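PDB 3ESM: YncI copper-binding domain-containing protein from Nocardia farcinica, which is of unknown function but adopts an immunoglobulin-like fold and probably binds copper. Local coordinates for residues L40-W54 and F85-S97. The protein carries 2 engineered substitutions. Residues are numbered along the deposited sequence; the frame is centred on the assembly and turned at random.
Sequences LPNVRSARTEPMPGW and FQRFVVSIGPLPS. Engineered in segment 40-54: Met51 (natural residue Leu). With SO4 (sulfate ion), chain B.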
ATOM      1  N   LEU A  40      13.684   3.307   0.753  1.00 24.15           N
ATOM      2  CA  LEU A  40      14.974   3.387   1.439  1.00 24.17           C
ATOM      3  C   LEU A  40      16.066   3.734   0.456  1.00 24.57           C
ATOM      4  O   LEU A  40      15.956   3.462  -0.724  1.00 24.48           O
ATOM      5  CB  LEU A  40      15.366   2.064   2.119  1.00 25.00           C
ATOM      6  CG  LEU A  40      14.353   1.579   3.167  1.00 23.09           C
ATOM      7  CD1 LEU A  40      14.702   0.149   3.588  1.00 28.11           C
ATOM      8  CD2 LEU A  40      14.384   2.510   4.374  1.00 26.45           C
ATOM      9  N   PRO A  41      17.139   4.326   0.969  1.00 26.31           N
ATOM     10  CA  PRO A  41      18.125   4.846   0.046  1.00 27.61           C
ATOM     11  C   PRO A  41      19.129   3.731  -0.361  1.00 28.13           C
ATOM     12  O   PRO A  41      20.367   3.858  -0.202  1.00 29.16           O
ATOM     13  CB  PRO A  41      18.781   5.981   0.845  1.00 27.48           C
ATOM     14  CG  PRO A  41      18.604   5.604   2.286  1.00 28.46           C
ATOM     15  CD  PRO A  41      17.271   4.851   2.328  1.00 25.96           C
ATOM     16  N   ASN A  42      18.580   2.629  -0.864  1.00 28.07           N
ATOM     17  CA  ASN A  42      19.403   1.578  -1.434  1.00 29.06           C
ATOM     18  C   ASN A  42      20.554   1.203  -0.520  1.00 29.59           C
ATOM     19  O   ASN A  42      21.713   1.205  -0.956  1.00 30.42           O
ATOM     20  CB  ASN A  42      19.938   2.010  -2.786  1.00 28.52           C
ATOM     21  CG  ASN A  42      18.860   2.084  -3.870  1.00 31.08           C
ATOM     22  OD1 ASN A  42      19.172   2.177  -5.070  1.00 35.04           O
ATOM     23  ND2 ASN A  42      17.604   2.062  -3.463  1.00 28.67           N
ATOM     24  N   VAL A  43      20.232   0.840   0.716  1.00 29.53           N
ATOM     25  CA  VAL A  43      21.220   0.533   1.760  1.00 30.43           C
ATOM     26  C   VAL A  43      21.630  -0.927   1.747  1.00 31.44           C
ATOM     27  O   VAL A  43      20.862  -1.788   1.329  1.00 30.93           O
ATOM     28  CB  VAL A  43      20.683   0.895   3.175  1.00 30.22           C
ATOM     29  CG1 VAL A  43      20.492   2.410   3.294  1.00 30.63           C
ATOM     30  CG2 VAL A  43      19.355   0.181   3.442  1.00 30.36           C
ATOM     31  N   ARG A  44      22.838  -1.230   2.211  1.00 32.56           N
ATOM     32  CA  ARG A  44      23.267  -2.630   2.257  1.00 33.36           C
ATOM     33  C   ARG A  44      22.486  -3.405   3.317  1.00 33.86           C
ATOM     34  O   ARG A  44      22.144  -4.590   3.132  1.00 33.63           O
ATOM     35  CB  ARG A  44      24.761  -2.735   2.590  1.00 34.22           C
ATOM     36  CG  ARG A  44      25.676  -2.008   1.679  1.00 38.33           C
ATOM     37  CD  ARG A  44      26.196  -2.940   0.593  1.00 46.19           C
ATOM     38  NE  ARG A  44      25.131  -3.848   0.185  1.00 49.93           N
ATOM     39  CZ  ARG A  44      25.005  -4.370  -1.030  1.00 50.89           C
ATOM     40  NH1 ARG A  44      25.889  -4.084  -1.980  1.00 51.09           N
ATOM     41  NH2 ARG A  44      23.986  -5.174  -1.286  1.00 49.56           N
ATOM     42  N   SER A  45      22.238  -2.754   4.454  1.00 32.46           N
ATOM     43  CA  SER A  45      21.650  -3.430   5.586  1.00 32.92           C
ATOM     44  C   SER A  45      20.334  -2.748   5.938  1.00 32.13           C
ATOM     45  O   SER A  45      20.273  -1.518   5.942  1.00 30.36           O
ATOM     46  CB  SER A  45      22.580  -3.353   6.791  1.00 33.73           C
ATOM     47  OG  SER A  45      21.974  -3.995   7.905  1.00 37.79           O
ATOM     48  N   ALA A  46      19.299  -3.543   6.234  1.00 31.62           N
ATOM     49  CA  ALA A  46      18.020  -3.001   6.698  1.00 31.81           C
ATOM     50  C   ALA A  46      17.283  -4.102   7.442  1.00 32.29           C
ATOM     51  O   ALA A  46      16.991  -5.162   6.862  1.00 33.33           O
ATOM     52  CB  ALA A  46      17.189  -2.531   5.521  1.00 31.80           C
ATOM     53  N   ARG A  47      17.008  -3.871   8.722  1.00 31.90           N
ATOM     54  CA  ARG A  47      16.387  -4.871   9.573  1.00 33.06           C
ATOM     55  C   ARG A  47      15.299  -4.164  10.340  1.00 32.90           C
ATOM     56  O   ARG A  47      15.543  -3.111  10.932  1.00 30.65           O
ATOM     57  CB  ARG A  47      17.399  -5.411  10.616  1.00 33.67           C
ATOM     58  CG  ARG A  47      18.532  -6.251  10.065  1.00 38.82           C
ATOM     59  CD  ARG A  47      19.783  -6.242  10.979  1.00 45.73           C
ATOM     60  NE  ARG A  47      19.486  -6.419  12.397  1.00 50.53           N
ATOM     61  CZ  ARG A  47      19.673  -7.558  13.070  1.00 54.56           C
ATOM     62  NH1 ARG A  47      20.156  -8.629  12.446  1.00 55.03           N
ATOM     63  NH2 ARG A  47      19.366  -7.635  14.362  1.00 54.74           N
ATOM     64  N   THR A  48      14.106  -4.748  10.365  1.00 33.67           N
ATOM     65  CA  THR A  48      13.032  -4.216  11.179  1.00 35.47           C
ATOM     66  C   THR A  48      13.027  -4.868  12.546  1.00 38.08           C
ATOM     67  O   THR A  48      13.675  -5.897  12.782  1.00 39.26           O
ATOM     68  CB  THR A  48      11.653  -4.470  10.533  1.00 35.63           C
ATOM     69  OG1 THR A  48      11.494  -5.876  10.272  1.00 34.45           O
ATOM     70  CG2 THR A  48      11.542  -3.693   9.219  1.00 34.31           C
ATOM     71  N   GLU A  49      12.310  -4.269  13.478  1.00 40.54           N
ATOM     72  CA  GLU A  49      12.180  -4.955  14.740  1.00 42.19           C
ATOM     73  C   GLU A  49      10.782  -5.484  14.897  1.00 41.77           C
ATOM     74  O   GLU A  49       9.833  -4.943  14.325  1.00 42.61           O
ATOM     75  CB  GLU A  49      12.592  -4.087  15.900  1.00 42.92           C
ATOM     76  CG  GLU A  49      11.854  -2.814  16.016  1.00 45.98           C
ATOM     77  CD  GLU A  49      12.450  -1.941  17.089  1.00 50.74           C
ATOM     78  OE1 GLU A  49      11.674  -1.395  17.913  1.00 51.49           O
ATOM     79  OE2 GLU A  49      13.703  -1.810  17.109  1.00 52.79           O
ATOM     80  N   PRO A  50      10.657  -6.560  15.669  1.00 41.31           N
ATOM     81  CA  PRO A  50       9.413  -7.295  15.808  1.00 39.70           C
ATOM     82  C   PRO A  50       8.351  -6.333  16.291  1.00 37.02           C
ATOM     83  O   PRO A  50       8.602  -5.517  17.177  1.00 38.11           O
ATOM     84  CB  PRO A  50       9.748  -8.339  16.876  1.00 40.41           C
ATOM     85  CG  PRO A  50      11.247  -8.474  16.793  1.00 41.93           C
ATOM     86  CD  PRO A  50      11.715  -7.085  16.547  1.00 41.55           C
ATOM     87  N   MET A  51       7.192  -6.396  15.654  1.00 34.02           N
ATOM     88  CA  MET A  51       6.081  -5.499  15.925  0.50 31.97           C
ATOM     89  C   MET A  51       4.846  -6.402  16.017  1.00 31.11           C
ATOM     90  O   MET A  51       4.301  -6.766  14.969  1.00 30.20           O
ATOM     91  CB  MET A  51       5.982  -4.553  14.705  0.50 31.41           C
ATOM     92  CG  MET A  51       5.041  -3.376  14.790  0.50 30.52           C
ATOM     93  SD  MET A  51       5.282  -2.194  13.395  0.50 26.47           S
ATOM     94  CE  MET A  51       3.950  -1.078  13.746  0.50 31.50           C
ATOM     95  N   PRO A  52       4.406  -6.785  17.235  1.00 29.27           N
ATOM     96  CA  PRO A  52       3.270  -7.688  17.314  1.00 27.71           C
ATOM     97  C   PRO A  52       2.084  -7.165  16.513  1.00 26.75           C
ATOM     98  O   PRO A  52       1.744  -5.959  16.598  1.00 26.53           O
ATOM     99  CB  PRO A  52       2.957  -7.738  18.825  1.00 28.80           C
ATOM    100  CG  PRO A  52       4.306  -7.498  19.440  1.00 28.80           C
ATOM    101  CD  PRO A  52       4.888  -6.392  18.576  1.00 30.31           C
ATOM    102  N   GLY A  53       1.480  -8.060  15.749  1.00 26.78           N
ATOM    103  CA  GLY A  53       0.310  -7.705  14.960  1.00 25.74           C
ATOM    104  C   GLY A  53       0.628  -7.127  13.601  1.00 25.33           C
ATOM    105  O   GLY A  53      -0.292  -6.808  12.855  1.00 25.06           O
ATOM    106  N   TRP A  54       1.911  -6.979  13.275  1.00 24.73           N
ATOM    107  CA  TRP A  54       2.305  -6.443  11.941  1.00 23.94           C
ATOM    108  C   TRP A  54       3.332  -7.364  11.308  1.00 25.49           C
ATOM    109  O   TRP A  54       4.137  -8.008  12.030  1.00 26.23           O
ATOM    110  CB  TRP A  54       2.962  -5.066  12.095  1.00 24.49           C
ATOM    111  CG  TRP A  54       2.037  -4.032  12.657  1.00 23.46           C
ATOM    112  CD1 TRP A  54       1.628  -3.898  13.976  1.00 29.11           C
ATOM    113  CD2 TRP A  54       1.376  -3.001  11.927  1.00 24.77           C
ATOM    114  NE1 TRP A  54       0.763  -2.814  14.091  1.00 26.63           N
ATOM    115  CE2 TRP A  54       0.608  -2.237  12.861  1.00 24.14           C
ATOM    116  CE3 TRP A  54       1.407  -2.603  10.600  1.00 23.97           C
ATOM    117  CZ2 TRP A  54      -0.202  -1.153  12.468  1.00 25.53           C
ATOM    118  CZ3 TRP A  54       0.607  -1.472  10.210  1.00 23.10           C
ATOM    119  CH2 TRP A  54      -0.170  -0.772  11.152  1.00 23.17           C
ATOM    120  N   PHE A  85      -1.010   7.731  16.780  1.00 36.41           N
ATOM    121  CA  PHE A  85       0.242   7.682  16.037  1.00 35.64           C
ATOM    122  C   PHE A  85       0.802   6.285  16.202  1.00 35.23           C
ATOM    123  O   PHE A  85       0.501   5.596  17.175  1.00 35.39           O
ATOM    124  CB  PHE A  85       1.237   8.689  16.638  1.00 37.22           C
ATOM    125  CG  PHE A  85       0.832  10.133  16.449  1.00 40.38           C
ATOM    126  CD1 PHE A  85       1.481  10.925  15.521  1.00 42.11           C
ATOM    127  CD2 PHE A  85      -0.196  10.686  17.196  1.00 42.16           C
ATOM    128  CE1 PHE A  85       1.106  12.246  15.337  1.00 44.38           C
ATOM    129  CE2 PHE A  85      -0.573  12.000  17.021  1.00 44.39           C
ATOM    130  CZ  PHE A  85       0.080  12.784  16.092  1.00 45.12           C
ATOM    131  N   GLN A  86       1.637   5.849  15.272  1.00 33.36           N
ATOM    132  CA  GLN A  86       2.331   4.578  15.454  1.00 33.00           C
ATOM    133  C   GLN A  86       3.766   4.746  14.996  1.00 31.69           C
ATOM    134  O   GLN A  86       3.998   5.412  13.985  1.00 30.44           O
ATOM    135  CB  GLN A  86       1.667   3.494  14.595  1.00 34.01           C
ATOM    136  CG  GLN A  86       2.481   2.217  14.501  1.00 35.14           C
ATOM    137  CD  GLN A  86       2.434   1.449  15.781  1.00 38.63           C
ATOM    138  OE1 GLN A  86       1.345   1.220  16.334  1.00 38.51           O
ATOM    139  NE2 GLN A  86       3.598   1.047  16.283  1.00 39.27           N
ATOM    140  N   ARG A  87       4.709   4.135  15.719  1.00 30.52           N
ATOM    141  CA  ARG A  87       6.109   4.108  15.297  1.00 30.50           C
ATOM    142  C   ARG A  87       6.441   2.847  14.495  1.00 30.07           C
ATOM    143  O   ARG A  87       5.993   1.741  14.823  1.00 31.90           O
ATOM    144  CB  ARG A  87       7.049   4.202  16.503  1.00 32.16           C
ATOM    145  CG  ARG A  87       6.992   5.500  17.280  1.00 34.65           C
ATOM    146  CD  ARG A  87       7.888   5.363  18.527  1.00 43.47           C
ATOM    147  NE  ARG A  87       7.639   4.074  19.184  1.00 48.42           N
ATOM    148  CZ  ARG A  87       8.495   3.047  19.201  1.00 52.27           C
ATOM    149  NH1 ARG A  87       9.689   3.147  18.616  1.00 52.94           N
ATOM    150  NH2 ARG A  87       8.165   1.911  19.819  1.00 54.31           N
ATOM    151  N   PHE A  88       7.197   3.030  13.426  1.00 28.30           N
ATOM    152  CA  PHE A  88       7.639   1.927  12.586  1.00 27.21           C
ATOM    153  C   PHE A  88       9.152   2.093  12.566  1.00 28.51           C
ATOM    154  O   PHE A  88       9.660   3.160  12.166  1.00 28.35           O
ATOM    155  CB  PHE A  88       7.075   2.103  11.179  1.00 27.12           C
ATOM    156  CG  PHE A  88       5.586   1.969  11.106  1.00 25.88           C
ATOM    157  CD1 PHE A  88       5.000   0.726  10.905  1.00 28.67           C
ATOM    158  CD2 PHE A  88       4.771   3.092  11.230  1.00 27.44           C
ATOM    159  CE1 PHE A  88       3.619   0.599  10.835  1.00 28.69           C
ATOM    160  CE2 PHE A  88       3.389   2.963  11.160  1.00 30.17           C
ATOM    161  CZ  PHE A  88       2.829   1.721  10.967  1.00 27.98           C
ATOM    162  N   VAL A  89       9.873   1.038  12.923  1.00 27.98           N
ATOM    163  CA  VAL A  89      11.309   1.188  13.189  1.00 28.70           C
ATOM    164  C   VAL A  89      12.147   0.278  12.295  1.00 27.85           C
ATOM    165  O   VAL A  89      11.874  -0.929  12.134  1.00 27.46           O
ATOM    166  CB  VAL A  89      11.643   0.845  14.655  1.00 29.30           C
ATOM    167  CG1 VAL A  89      13.141   0.917  14.862  1.00 30.25           C
ATOM    168  CG2 VAL A  89      10.882   1.757  15.604  1.00 31.79           C
ATOM    169  N   VAL A  90      13.140   0.872  11.640  1.00 27.53           N
ATOM    170  CA  VAL A  90      14.007   0.073  10.792  1.00 28.10           C
ATOM    171  C   VAL A  90      15.461   0.502  11.022  1.00 28.30           C
ATOM    172  O   VAL A  90      15.750   1.688  11.089  1.00 28.84           O
ATOM    173  CB  VAL A  90      13.603   0.189   9.302  1.00 28.26           C
ATOM    174  CG1 VAL A  90      13.740   1.644   8.779  1.00 29.33           C
ATOM    175  CG2 VAL A  90      14.344  -0.837   8.403  1.00 28.67           C
ATOM    176  N   SER A  91      16.350  -0.471  11.142  1.00 28.17           N
ATOM    177  CA  SER A  91      17.765  -0.187  11.333  0.50 28.33           C
ATOM    178  C   SER A  91      18.465  -0.330   9.998  1.00 28.60           C
ATOM    179  O   SER A  91      18.431  -1.399   9.398  1.00 29.04           O
ATOM    180  CB  SER A  91      18.358  -1.184  12.318  0.50 28.37           C
ATOM    181  OG  SER A  91      19.767  -1.056  12.359  0.50 29.15           O
ATOM    182  N   ILE A  92      19.102   0.745   9.534  1.00 27.74           N
ATOM    183  CA  ILE A  92      19.666   0.715   8.192  1.00 27.02           C
ATOM    184  C   ILE A  92      21.058   1.318   8.154  1.00 28.26           C
ATOM    185  O   ILE A  92      21.429   2.155   9.004  1.00 27.76           O
ATOM    186  CB  ILE A  92      18.784   1.518   7.207  1.00 26.63           C
ATOM    187  CG1 ILE A  92      18.694   2.994   7.625  1.00 26.96           C
ATOM    188  CG2 ILE A  92      17.408   0.882   7.128  1.00 27.44           C
ATOM    189  CD1 ILE A  92      17.873   3.921   6.677  1.00 26.86           C
ATOM    190  N   GLY A  93      21.798   0.908   7.132  1.00 27.38           N
ATOM    191  CA  GLY A  93      23.078   1.542   6.846  1.00 28.78           C
ATOM    192  C   GLY A  93      23.770   0.821   5.720  1.00 28.82           C
ATOM    193  O   GLY A  93      23.382  -0.291   5.330  1.00 28.87           O
ATOM    194  N   PRO A  94      24.814   1.445   5.189  1.00 29.39           N
ATOM    195  CA  PRO A  94      25.247   2.791   5.570  1.00 29.46           C
ATOM    196  C   PRO A  94      24.390   3.848   4.916  1.00 29.93           C
ATOM    197  O   PRO A  94      23.975   3.664   3.776  1.00 30.46           O
ATOM    198  CB  PRO A  94      26.660   2.877   4.979  1.00 29.79           C
ATOM    199  CG  PRO A  94      26.626   1.972   3.797  1.00 30.17           C
ATOM    200  CD  PRO A  94      25.673   0.838   4.164  1.00 30.08           C
ATOM    201  N   LEU A  95      24.136   4.936   5.644  1.00 30.72           N
ATOM    202  CA  LEU A  95      23.452   6.103   5.110  1.00 31.35           C
ATOM    203  C   LEU A  95      24.349   6.820   4.126  1.00 32.25           C
ATOM    204  O   LEU A  95      25.571   6.740   4.237  1.00 32.49           O
ATOM    205  CB  LEU A  95      23.059   7.032   6.245  1.00 30.98           C
ATOM    206  CG  LEU A  95      22.032   6.435   7.210  1.00 31.24           C
ATOM    207  CD1 LEU A  95      21.857   7.316   8.425  1.00 34.24           C
ATOM    208  CD2 LEU A  95      20.674   6.226   6.502  1.00 31.61           C
ATOM    209  N   PRO A  96      23.740   7.507   3.145  1.00 32.62           N
ATOM    210  CA  PRO A  96      24.480   8.084   2.029  1.00 32.80           C
ATOM    211  C   PRO A  96      25.475   9.123   2.491  1.00 32.79           C
ATOM    212  O   PRO A  96      25.365   9.679   3.595  1.00 31.17           O
ATOM    213  CB  PRO A  96      23.406   8.771   1.173  1.00 33.13           C
ATOM    214  CG  PRO A  96      22.111   8.430   1.746  1.00 33.63           C
ATOM    215  CD  PRO A  96      22.278   7.598   2.981  1.00 32.86           C
ATOM    216  N   SER A  97      26.456   9.361   1.637  1.00 33.59           N
ATOM    217  CA  SER A  97      27.375  10.445   1.871  1.00 35.44           C
ATOM    218  C   SER A  97      26.774  11.696   1.274  1.00 35.24           C
ATOM    219  O   SER A  97      27.204  12.185   0.231  1.00 36.03           O
ATOM    220  CB  SER A  97      28.736  10.107   1.281  1.00 35.72           C
ATOM    221  OG  SER A  97      29.245   9.052   2.074  1.00 39.53           O
TER
HETATM  222  S   SO4 B   1      20.996  -7.135   6.698  1.00 55.15           S
HETATM  223  O1  SO4 B   1      20.532  -8.413   7.256  1.00 55.94           O
HETATM  224  O2  SO4 B   1      19.878  -6.209   6.503  1.00 55.27           O
HETATM  225  O3  SO4 B   1      21.983  -6.598   7.630  1.00 55.46           O
HETATM  226  O4  SO4 B   1      21.564  -7.357   5.368  1.00 55.59           O
HETATM  227  O   HOH W   1      22.472   4.784   1.413  1.00 42.71           O
HETATM  228  O   HOH W   2      10.111  -2.756  12.628  1.00 40.38           O
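Ser45 and Arg47 pair with Gly93 and Ser91 through four backbone hydrogen bonds that join strand 45-48, an outermost strand of one sheet of this immunoglobulin-like fold, antiparallel to strand 85-93. The straightest runs from Ser91 N to Arg47 O (2.8 Å, 176° at the hydrogen). At the non-hydrogen-bonded pair between them Ala46 CB meets Ile92 CG2 at 3.8 Å, and at the next one Thr48 CG2 packs on Val90 CG2, on the face turned to strand 66-73. Arg44 and Ser45 both face Gly93, a classic beta bulge, and beyond it Val43 sets CG2 against Ile92 CB at about a right angle. Past Thr48 the direct pairing gives way to a water that donates to both Glu49 O and Val89 O. Farther along, the engineered Met51, in one of its two conformers, with CG anti to the backbone N (chi1 -171°) and an extended chain, lays CE against Phe88 CE1 (3.4 Å) and brings SD obliquely to that ring, a Met-aromatic contact. Phe88 turns its edge to the face of the Trp54 six-membered ring, a T-shaped pair with planes at 86°, and also meets Trp71. Gln86, bent at chi2, donates NE2 to Arg87 O at 2.9 Å, which fixes the rotation of its amide. At the outer edge of strand 45-48, Ser45 OG, from the face it shares with Arg47, donates to a sulfate that also accepts from Ala46 N (2.7 Å) and Arg60. The chemistry thus changes along the contact, from main-chain pairing to aromatic and sulfur packing, while the outward Ala46 N-H is satisfied by an anion probably from the crystallisation liquor.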